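Local structure of protein secretion chaperonin CsaA (Picrophilus torridus, 5ZDI) at residues D56-K61 with V92-P97; V20-E25 with P29-K34; L33-G38 with K61-V66. The protein probably binds tRNA through a domain of the OB-fold class and may act as a chaperone in protein secretion. All coordinates share one frame; numbering follows the deposited sequence.

Contact 1: residues D56-K61 with V92-P97; sequences DELINK and VKLLTP. With GOL (glycerol), chain C.
The turn that leads out of helix 55-58 meets strand 91-97 through Leu58, Lys61 and Leu94. No hydrogen bond joins the two segments directly; the contact is made mostly by carbon atoms. CD1 of Leu94 takes Leu58 CD2 at 3.7 Å, the two leucines crossing at about a right angle, and lies 3.4 Å from Lys61 CE, a tight fit for two carbons. Leucine suits both places because Ile50 also packs on each of them. Lys61 reaches across because its CG stands opposite the backbone N (chi1 -165°) and the chain runs extended as far as CE. There it bends (chi4 54°), and NZ forms a salt bridge with Asp98 of the second subunit, so the aliphatic part serves this contact and the charge serves the dimer. A type II turn from Leu58 to Lys61, closed by Lys61 N to Leu58 O at 3.0 Å, sets the lysine in place. Beside Lys93 and Glu57 a glycerol, probably from the crystallisation liquor, accepts bonds from Lys93 NZ to O2 (2.7 Å) and O1 (2.8 Å), while its O3 gives Glu57 OE2 a weak one. This is a helix-turn segment packed on a strand that pairs antiparallel across a dimer interface.

Contact 2: residues V20-E25 with P29-K34; sequences VSDFKE and PAYKLK
The ring of Tyr31 has Val20 CG1 over one face and Asp22 OD1 at its edge. The methyl sits 3.6 Å from Tyr31 CG and 25° off the ring normal, a CH-pi contact displaced toward the rim. Val20 brings it there with CG1 opposite its backbone N (chi1 -176°). Asp22 OD1 approaches Tyr31 CE1 in the ring plane at 3.4 Å, where the slightly positive ring edge probably favours a carboxylate oxygen; the other oxygen, OD2, forms a salt bridge with Lys55. Tyr31 OH is bonded to Tyr53 O. A leucine in place of Tyr31 would probably leave Val20 without its aromatic face and Tyr53 O without the hydroxyl. The Phe23 ring has Glu25 OE1 in plane at its edge and meets the extended Lys32 chain at about a right angle, CE lying 3.7 Å from CD1. Lysine suits this place because its methylenes pack on the ring while the ammonium turns outward from it, 4.4 Å from Glu25 OE1 and thus beyond a salt bridge.

Between these two groups of side chains the backbones run antiparallel. Ser21 and Lys32 form a hydrogen-bonded pair, N to O 2.9 Å in both directions, and Phe23 N donates to Ala30 O at 3.0 Å. Nearer the turn, a water links Phe23 O to Ala30 N. In this hairpin of strands 12-22 and 31-36, helix 55-58 packs on Val20 and Tyr31, while strand 43-48 touches Phe23 and Ala30, and Phe77 of strand 77-88 meets the Phe23 ring.

Contact 3: residues L33-G38 with K61-V66; sequences LKIYFG and KKIIAV
Ile63 is the first residue of 61-66 to touch the other segment, its CD1 lying 4.0 Å from Ile35 CG2, with the two side chains crossing at a slant. Its CG1 is placed between the backbone N and carbonyl carbon (chi1 56°), and from there the branch carries CD1 toward strand 31-36. The same methyl approaches Phe37 CZ obliquely at 4.3 Å, so one atom serves two neighbours. Ile64 follows and turns its side chain to the other side of the strand, where it packs on Leu95 of the second subunit. Ala65 faces inward again: its CB comes near the plane of the Phe37 ring, at the edge, 3.7 Å from CZ and 3.9 Å from CE1. A small methyl fits here because the phenyl ring spans most of the gap between backbones whose CA atoms, at Phe37 and Ala65, are 9.3 Å apart. Val66 turns outward once more, onto Phe7 of the second subunit. Strands 31-36 and 62-66 do not pair with each other; both flank strand 12-22, and their inward residues meet as in the interior of an OB-type barrel. With no hydrogen bond across it and four buried apolar residues in touch, the contact probably depends on shape and on exclusion of water.

The three contacts belong to one curled antiparallel sheet and its flanking helix. Contact 1 and contact 2, with centres about 14 Å apart, meet at helix 55-58: Leu58 CD1 lies 3.6 Å from Tyr31 CD2, so the leucine that packs on strand 91-97 also adjoins the hairpin. Contacts 1 and 3 are closer, about 9 Å between centres, and share Lys61. Pro97 CD packs 3.8 Å from Ile64 CD1, and both contacts reach the second subunit, which does not touch the segments of contact 2. Contacts 2 and 3 share Leu33 and Lys34 on strand 31-36. The glycerol is held beside contact 1, where Asn52 also bonds it.

Contact 1: residues D56-K61 with V92-P97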
loop_
_atom_site.group_PDB
_atom_site.type_symbol
_atom_site.label_atom_id
_atom_site.label_comp_id
_atom_site.label_asym_id
_atom_site.label_seq_id
_atom_site.Cartn_x
_atom_site.Cartn_y
_atom_site.Cartn_z
ATOM N N ASP A 56 21.076 -0.551 -6.371
ATOM C CA ASP A 56 20.738 -1.533 -7.393
ATOM C C ASP A 56 19.524 -2.400 -7.104
ATOM O O ASP A 56 18.899 -2.869 -8.038
ATOM C CB ASP A 56 21.959 -2.394 -7.761
ATOM C CG ASP A 56 22.956 -1.645 -8.664
ATOM O OD1 ASP A 56 22.551 -1.128 -9.738
ATOM O OD2 ASP A 56 24.146 -1.603 -8.311
ATOM N N GLU A 57 19.141 -2.546 -5.845
ATOM C CA GLU A 57 17.877 -3.199 -5.487
ATOM C C GLU A 57 16.651 -2.400 -5.801
ATOM O O GLU A 57 15.612 -2.981 -5.966
ATOM C CB GLU A 57 17.852 -3.614 -4.039
ATOM C CG GLU A 57 19.071 -4.527 -3.712
ATOM C CD GLU A 57 19.065 -4.864 -2.235
ATOM O OE1 GLU A 57 19.126 -4.020 -1.333
ATOM O OE2 GLU A 57 18.966 -6.027 -1.970
ATOM N N LEU A 58 16.782 -1.089 -6.002
ATOM C CA LEU A 58 15.613 -0.275 -6.212
ATOM C C LEU A 58 15.390 0.018 -7.705
ATOM O O LEU A 58 14.303 0.355 -8.111
ATOM C CB LEU A 58 15.744 1.015 -5.409
ATOM C CG LEU A 58 15.910 0.906 -3.938
ATOM C CD1 LEU A 58 16.253 2.224 -3.268
ATOM C CD2 LEU A 58 14.589 0.380 -3.337
ATOM N N ILE A 59 16.437 -0.028 -8.527
ATOM C CA ILE A 59 16.267 0.242 -9.973
ATOM C C ILE A 59 15.262 -0.733 -10.580
ATOM O O ILE A 59 15.359 -1.990 -10.444
ATOM C CB ILE A 59 17.614 0.150 -10.677
ATOM C CG1 ILE A 59 18.570 1.223 -10.106
ATOM C CG2 ILE A 59 17.455 0.213 -12.185
ATOM C CD1 ILE A 59 18.317 2.594 -10.664
ATOM N N ASN A 60 14.297 -0.152 -11.308
ATOM C CA ASN A 60 13.204 -0.906 -11.851
ATOM C C ASN A 60 12.325 -1.700 -10.907
ATOM O O ASN A 60 11.563 -2.590 -11.323
ATOM C CB ASN A 60 13.676 -1.704 -13.123
ATOM C CG ASN A 60 13.986 -0.727 -14.277
ATOM O OD1 ASN A 60 13.116 0.176 -14.583
ATOM N ND2 ASN A 60 15.216 -0.800 -14.849
ATOM N N LYS A 61 12.329 -1.319 -9.626
ATOM C CA LYS A 61 11.381 -1.861 -8.671
ATOM C C LYS A 61 10.027 -1.148 -8.715
ATOM O O LYS A 61 9.987 0.108 -8.698
ATOM C CB LYS A 61 11.985 -1.749 -7.255
ATOM C CG LYS A 61 11.284 -2.591 -6.227
ATOM C CD LYS A 61 11.839 -2.272 -4.863
ATOM C CE LYS A 61 11.024 -2.832 -3.660
ATOM N NZ LYS A 61 10.813 -4.226 -3.740
ATOM N N VAL A 92 12.509 -0.010 7.167
ATOM C CA VAL A 92 11.422 0.244 6.266
ATOM C C VAL A 92 11.448 -0.825 5.163
ATOM O O VAL A 92 12.420 -0.981 4.476
ATOM C CB VAL A 92 11.503 1.639 5.695
ATOM C CG1 VAL A 92 10.399 1.894 4.650
ATOM C CG2 VAL A 92 11.349 2.694 6.820
ATOM N N LYS A 93 10.294 -1.467 4.926
ATOM C CA LYS A 93 10.166 -2.469 3.875
ATOM C C LYS A 93 9.098 -1.952 2.917
ATOM O O LYS A 93 7.908 -1.843 3.267
ATOM C CB LYS A 93 9.743 -3.787 4.463
ATOM C CG LYS A 93 10.786 -4.387 5.378
ATOM C CD LYS A 93 11.980 -4.998 4.597
ATOM C CE LYS A 93 12.919 -5.658 5.588
ATOM N NZ LYS A 93 14.096 -6.219 4.961
ATOM N N LEU A 94 9.526 -1.667 1.704
ATOM C CA LEU A 94 8.610 -1.174 0.663
ATOM C C LEU A 94 7.412 -2.084 0.441
ATOM O O LEU A 94 7.523 -3.329 0.421
ATOM C CB LEU A 94 9.302 -0.986 -0.686
ATOM C CG LEU A 94 10.388 0.117 -0.626
ATOM C CD1 LEU A 94 11.255 0.020 -1.881
ATOM C CD2 LEU A 94 9.744 1.506 -0.400
ATOM N N LEU A 95 6.315 -1.445 0.066
ATOM C CA LEU A 95 5.163 -2.090 -0.500
ATOM C C LEU A 95 5.351 -2.300 -1.988
ATOM O O LEU A 95 5.915 -1.390 -2.687
ATOM C CB LEU A 95 3.922 -1.230 -0.289
ATOM C CG LEU A 95 3.548 -0.846 1.104
ATOM C CD1 LEU A 95 2.091 -0.360 1.158
ATOM C CD2 LEU A 95 3.735 -1.891 2.129
ATOM N N THR A 96 4.984 -3.503 -2.491
ATOM C CA THR A 96 5.068 -3.767 -3.909
ATOM C C THR A 96 3.738 -4.389 -4.383
ATOM O O THR A 96 3.111 -5.172 -3.616
ATOM C CB THR A 96 6.267 -4.715 -4.197
ATOM O OG1 THR A 96 5.914 -6.061 -3.953
ATOM C CG2 THR A 96 7.554 -4.332 -3.287
ATOM N N PRO A 97 3.290 -4.092 -5.621
ATOM C CA PRO A 97 2.131 -4.792 -6.097
ATOM C C PRO A 97 2.490 -6.138 -6.656
ATOM O O PRO A 97 3.563 -6.303 -7.215
ATOM C CB PRO A 97 1.607 -3.878 -7.229
ATOM C CG PRO A 97 2.855 -3.317 -7.813
ATOM C CD PRO A 97 3.771 -3.148 -6.665
HETATM C C1 GOL C . 16.060 -4.198 2.768
HETATM O O1 GOL C . 15.954 -4.285 4.209
HETATM C C2 GOL C . 16.198 -5.583 2.178
HETATM O O2 GOL C . 15.049 -6.389 2.491
HETATM C C3 GOL C . 16.311 -5.517 0.671
HETATM O O3 GOL C . 16.570 -6.844 0.220
#

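Contact 2: residues V20-E25 with P29-K34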
loop_
_atom_site.group_PDB
_atom_site.type_symbol
_atom_site.label_atom_id
_atom_site.label_comp_id
_atom_site.label_asym_id
_atom_site.label_seq_id
_atom_site.Cartn_x
_atom_site.Cartn_y
_atom_site.Cartn_z
ATOM N N VAL A 20 18.228 6.421 -8.869
ATOM C CA VAL A 20 18.393 6.526 -7.415
ATOM C C VAL A 20 19.700 7.251 -7.152
ATOM O O VAL A 20 20.691 6.871 -7.778
ATOM C CB VAL A 20 18.520 5.177 -6.713
ATOM C CG1 VAL A 20 18.578 5.369 -5.166
ATOM C CG2 VAL A 20 17.391 4.276 -7.053
ATOM N N SER A 21 19.698 8.246 -6.245
ATOM C CA SER A 21 20.947 8.909 -5.853
ATOM C C SER A 21 20.928 9.162 -4.344
ATOM O O SER A 21 19.916 9.135 -3.722
ATOM C CB SER A 21 21.145 10.246 -6.623
ATOM O OG SER A 21 20.231 11.257 -6.214
ATOM N N ASP A 22 22.105 9.405 -3.753
ATOM C CA ASP A 22 22.120 9.761 -2.337
ATOM C C ASP A 22 21.547 11.143 -2.089
ATOM O O ASP A 22 21.837 12.070 -2.846
ATOM C CB ASP A 22 23.525 9.626 -1.708
ATOM C CG ASP A 22 24.039 8.228 -1.759
ATOM O OD1 ASP A 22 23.337 7.327 -1.281
ATOM O OD2 ASP A 22 25.178 7.989 -2.191
ATOM N N PHE A 23 20.760 11.311 -1.021
ATOM C CA PHE A 23 20.253 12.592 -0.645
ATOM C C PHE A 23 21.184 13.181 0.460
ATOM O O PHE A 23 20.877 13.206 1.647
ATOM C CB PHE A 23 18.794 12.476 -0.210
ATOM C CG PHE A 23 18.073 13.780 -0.007
ATOM C CD1 PHE A 23 18.677 15.007 -0.233
ATOM C CD2 PHE A 23 16.765 13.779 0.489
ATOM C CE1 PHE A 23 17.987 16.159 -0.000
ATOM C CE2 PHE A 23 16.084 14.949 0.706
ATOM C CZ PHE A 23 16.728 16.152 0.519
ATOM N N LYS A 24 22.303 13.717 -0.009
ATOM C CA LYS A 24 23.420 14.095 0.882
ATOM C C LYS A 24 23.074 15.153 1.914
ATOM O O LYS A 24 23.536 15.109 3.071
ATOM C CB LYS A 24 24.563 14.586 0.011
ATOM C CG LYS A 24 25.131 13.460 -0.792
ATOM C CD LYS A 24 26.227 13.981 -1.699
ATOM C CE LYS A 24 26.708 12.893 -2.608
ATOM N NZ LYS A 24 27.593 13.497 -3.618
ATOM N N GLU A 25 22.191 16.056 1.551
ATOM C CA GLU A 25 21.837 17.137 2.461
ATOM C C GLU A 25 20.795 16.775 3.506
ATOM O O GLU A 25 20.484 17.610 4.408
ATOM C CB GLU A 25 21.264 18.312 1.606
ATOM C CG GLU A 25 22.231 18.820 0.537
ATOM C CD GLU A 25 22.190 18.099 -0.829
ATOM O OE1 GLU A 25 21.646 16.930 -1.003
ATOM O OE2 GLU A 25 22.762 18.740 -1.771
ATOM N N PRO A 29 19.213 9.417 6.845
ATOM C CA PRO A 29 19.760 8.752 5.633
ATOM C C PRO A 29 18.635 8.566 4.599
ATOM O O PRO A 29 17.641 7.955 4.944
ATOM C CB PRO A 29 20.205 7.387 6.153
ATOM C CG PRO A 29 19.490 7.245 7.400
ATOM C CD PRO A 29 19.239 8.545 8.011
ATOM N N ALA A 30 18.861 9.001 3.362
ATOM C CA ALA A 30 17.762 8.950 2.408
ATOM C C ALA A 30 18.277 8.858 1.030
ATOM O O ALA A 30 19.397 9.306 0.753
ATOM C CB ALA A 30 16.881 10.152 2.573
ATOM N N TYR A 31 17.465 8.353 0.144
ATOM C CA TYR A 31 17.718 8.457 -1.273
ATOM C C TYR A 31 16.764 9.461 -1.930
ATOM O O TYR A 31 15.593 9.556 -1.540
ATOM C CB TYR A 31 17.501 7.141 -2.024
ATOM C CG TYR A 31 18.427 5.986 -1.661
ATOM C CD1 TYR A 31 19.823 6.188 -1.587
ATOM C CD2 TYR A 31 17.961 4.737 -1.429
ATOM C CE1 TYR A 31 20.665 5.186 -1.264
ATOM C CE2 TYR A 31 18.814 3.666 -1.148
ATOM C CZ TYR A 31 20.196 3.917 -1.036
ATOM O OH TYR A 31 20.995 2.846 -0.729
ATOM N N LYS A 32 17.287 10.093 -2.957
ATOM C CA LYS A 32 16.476 10.766 -4.005
ATOM C C LYS A 32 16.105 9.715 -5.055
ATOM O O LYS A 32 16.950 9.042 -5.655
ATOM C CB LYS A 32 17.245 11.942 -4.654
ATOM C CG LYS A 32 17.654 13.038 -3.748
ATOM C CD LYS A 32 18.616 13.901 -4.622
ATOM C CE LYS A 32 18.830 15.181 -3.961
ATOM N NZ LYS A 32 19.707 15.984 -4.855
ATOM N N LEU A 33 14.813 9.570 -5.303
ATOM C CA LEU A 33 14.278 8.659 -6.268
ATOM C C LEU A 33 13.552 9.404 -7.392
ATOM O O LEU A 33 12.815 10.338 -7.123
ATOM C CB LEU A 33 13.161 7.799 -5.612
ATOM C CG LEU A 33 13.492 7.079 -4.348
ATOM C CD1 LEU A 33 12.303 6.241 -3.907
ATOM C CD2 LEU A 33 14.662 6.163 -4.594
ATOM N N LYS A 34 13.798 8.982 -8.632
ATOM C CA LYS A 34 13.070 9.439 -9.804
ATOM C C LYS A 34 12.217 8.262 -10.266
ATOM O O LYS A 34 12.715 7.201 -10.599
ATOM C CB LYS A 34 14.016 9.959 -10.865
ATOM C CG LYS A 34 13.251 10.327 -12.116
ATOM C CD LYS A 34 14.210 10.998 -13.084
ATOM C CE LYS A 34 13.528 11.249 -14.388
ATOM N NZ LYS A 34 14.470 12.174 -15.083
HETATM O O HOH W 1 20.771 11.136 3.532
#

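Contact 3: residues L33-G38 with K61-V66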
loop_
_atom_site.group_PDB
_atom_site.type_symbol
_atom_site.label_atom_id
_atom_site.label_comp_id
_atom_site.label_asym_id
_atom_site.label_seq_id
_atom_site.Cartn_x
_atom_site.Cartn_y
_atom_site.Cartn_z
ATOM N N LEU A 33 14.813 9.570 -5.303
ATOM C CA LEU A 33 14.278 8.659 -6.268
ATOM C C LEU A 33 13.552 9.404 -7.392
ATOM O O LEU A 33 12.815 10.338 -7.123
ATOM C CB LEU A 33 13.161 7.799 -5.612
ATOM C CG LEU A 33 13.492 7.079 -4.348
ATOM C CD1 LEU A 33 12.303 6.241 -3.907
ATOM C CD2 LEU A 33 14.662 6.163 -4.594
ATOM N N LYS A 34 13.798 8.982 -8.632
ATOM C CA LYS A 34 13.070 9.439 -9.804
ATOM C C LYS A 34 12.217 8.262 -10.266
ATOM O O LYS A 34 12.715 7.201 -10.599
ATOM C CB LYS A 34 14.016 9.959 -10.865
ATOM C CG LYS A 34 13.251 10.327 -12.116
ATOM C CD LYS A 34 14.210 10.998 -13.084
ATOM C CE LYS A 34 13.528 11.249 -14.388
ATOM N NZ LYS A 34 14.470 12.174 -15.083
ATOM N N ILE A 35 10.887 8.458 -10.216
ATOM C CA ILE A 35 9.906 7.364 -10.327
ATOM C C ILE A 35 8.947 7.695 -11.485
ATOM O O ILE A 35 8.464 8.865 -11.613
ATOM C CB ILE A 35 9.074 7.284 -9.040
ATOM C CG1 ILE A 35 9.994 7.202 -7.843
ATOM C CG2 ILE A 35 8.089 6.144 -9.095
ATOM C CD1 ILE A 35 9.324 7.164 -6.508
ATOM N N TYR A 36 8.674 6.684 -12.283
ATOM C CA TYR A 36 7.764 6.823 -13.461
ATOM C C TYR A 36 6.415 6.305 -13.066
ATOM O O TYR A 36 6.323 5.238 -12.509
ATOM C CB TYR A 36 8.295 6.010 -14.623
ATOM C CG TYR A 36 7.415 6.111 -15.879
ATOM C CD1 TYR A 36 7.227 7.339 -16.528
ATOM C CD2 TYR A 36 6.790 4.968 -16.421
ATOM C CE1 TYR A 36 6.455 7.417 -17.691
ATOM C CE2 TYR A 36 5.947 5.067 -17.542
ATOM C CZ TYR A 36 5.809 6.286 -18.162
ATOM O OH TYR A 36 4.994 6.369 -19.286
ATOM N N PHE A 37 5.359 7.093 -13.336
ATOM C CA PHE A 37 3.986 6.803 -12.913
ATOM C C PHE A 37 3.057 6.742 -14.148
ATOM O O PHE A 37 1.857 6.931 -14.055
ATOM C CB PHE A 37 3.549 7.929 -11.987
ATOM C CG PHE A 37 4.089 7.785 -10.596
ATOM C CD1 PHE A 37 3.520 6.864 -9.697
ATOM C CD2 PHE A 37 5.108 8.606 -10.139
ATOM C CE1 PHE A 37 4.008 6.695 -8.411
ATOM C CE2 PHE A 37 5.595 8.475 -8.826
ATOM C CZ PHE A 37 5.072 7.530 -7.981
ATOM N N GLY A 38 3.632 6.508 -15.313
ATOM C CA GLY A 38 2.806 6.246 -16.514
ATOM C C GLY A 38 2.759 7.503 -17.398
ATOM O O GLY A 38 3.211 8.614 -17.008
ATOM N N LYS A 61 12.329 -1.319 -9.626
ATOM C CA LYS A 61 11.381 -1.861 -8.671
ATOM C C LYS A 61 10.027 -1.148 -8.715
ATOM O O LYS A 61 9.987 0.108 -8.698
ATOM C CB LYS A 61 11.985 -1.749 -7.255
ATOM C CG LYS A 61 11.284 -2.591 -6.227
ATOM C CD LYS A 61 11.839 -2.272 -4.863
ATOM C CE LYS A 61 11.024 -2.832 -3.660
ATOM N NZ LYS A 61 10.813 -4.226 -3.740
ATOM N N LYS A 62 8.921 -1.917 -8.761
ATOM C CA LYS A 62 7.560 -1.337 -8.685
ATOM C C LYS A 62 7.229 -1.017 -7.241
ATOM O O LYS A 62 7.413 -1.849 -6.322
ATOM C CB LYS A 62 6.493 -2.268 -9.270
ATOM C CG LYS A 62 6.697 -2.471 -10.727
ATOM C CD LYS A 62 5.687 -3.457 -11.275
ATOM C CE LYS A 62 6.039 -3.697 -12.736
ATOM N NZ LYS A 62 5.110 -4.780 -13.239
ATOM N N ILE A 63 6.886 0.214 -7.026
ATOM C CA ILE A 63 6.579 0.719 -5.685
ATOM C C ILE A 63 5.146 1.315 -5.703
ATOM O O ILE A 63 4.498 1.388 -6.760
ATOM C CB ILE A 63 7.619 1.778 -5.240
ATOM C CG1 ILE A 63 7.786 2.964 -6.179
ATOM C CG2 ILE A 63 8.983 1.140 -5.078
ATOM C CD1 ILE A 63 6.624 3.927 -6.152
ATOM N N ILE A 64 4.692 1.723 -4.515
ATOM C CA ILE A 64 3.448 2.341 -4.343
ATOM C C ILE A 64 3.607 3.683 -3.704
ATOM O O ILE A 64 4.336 3.836 -2.742
ATOM C CB ILE A 64 2.604 1.407 -3.362
ATOM C CG1 ILE A 64 2.558 -0.036 -3.865
ATOM C CG2 ILE A 64 1.198 1.892 -3.133
ATOM C CD1 ILE A 64 1.888 -0.216 -5.230
ATOM N N ALA A 65 2.897 4.704 -4.232
ATOM C CA ALA A 65 3.042 6.059 -3.719
ATOM C C ALA A 65 1.758 6.861 -3.738
ATOM O O ALA A 65 0.902 6.682 -4.616
ATOM C CB ALA A 65 4.112 6.791 -4.504
ATOM N N VAL A 66 1.694 7.814 -2.791
ATOM C CA VAL A 66 0.686 8.829 -2.780
ATOM C C VAL A 66 1.103 9.916 -3.764
ATOM O O VAL A 66 2.202 10.487 -3.599
ATOM C CB VAL A 66 0.504 9.451 -1.407
ATOM C CG1 VAL A 66 -0.574 10.564 -1.611
ATOM C CG2 VAL A 66 0.043 8.412 -0.414
#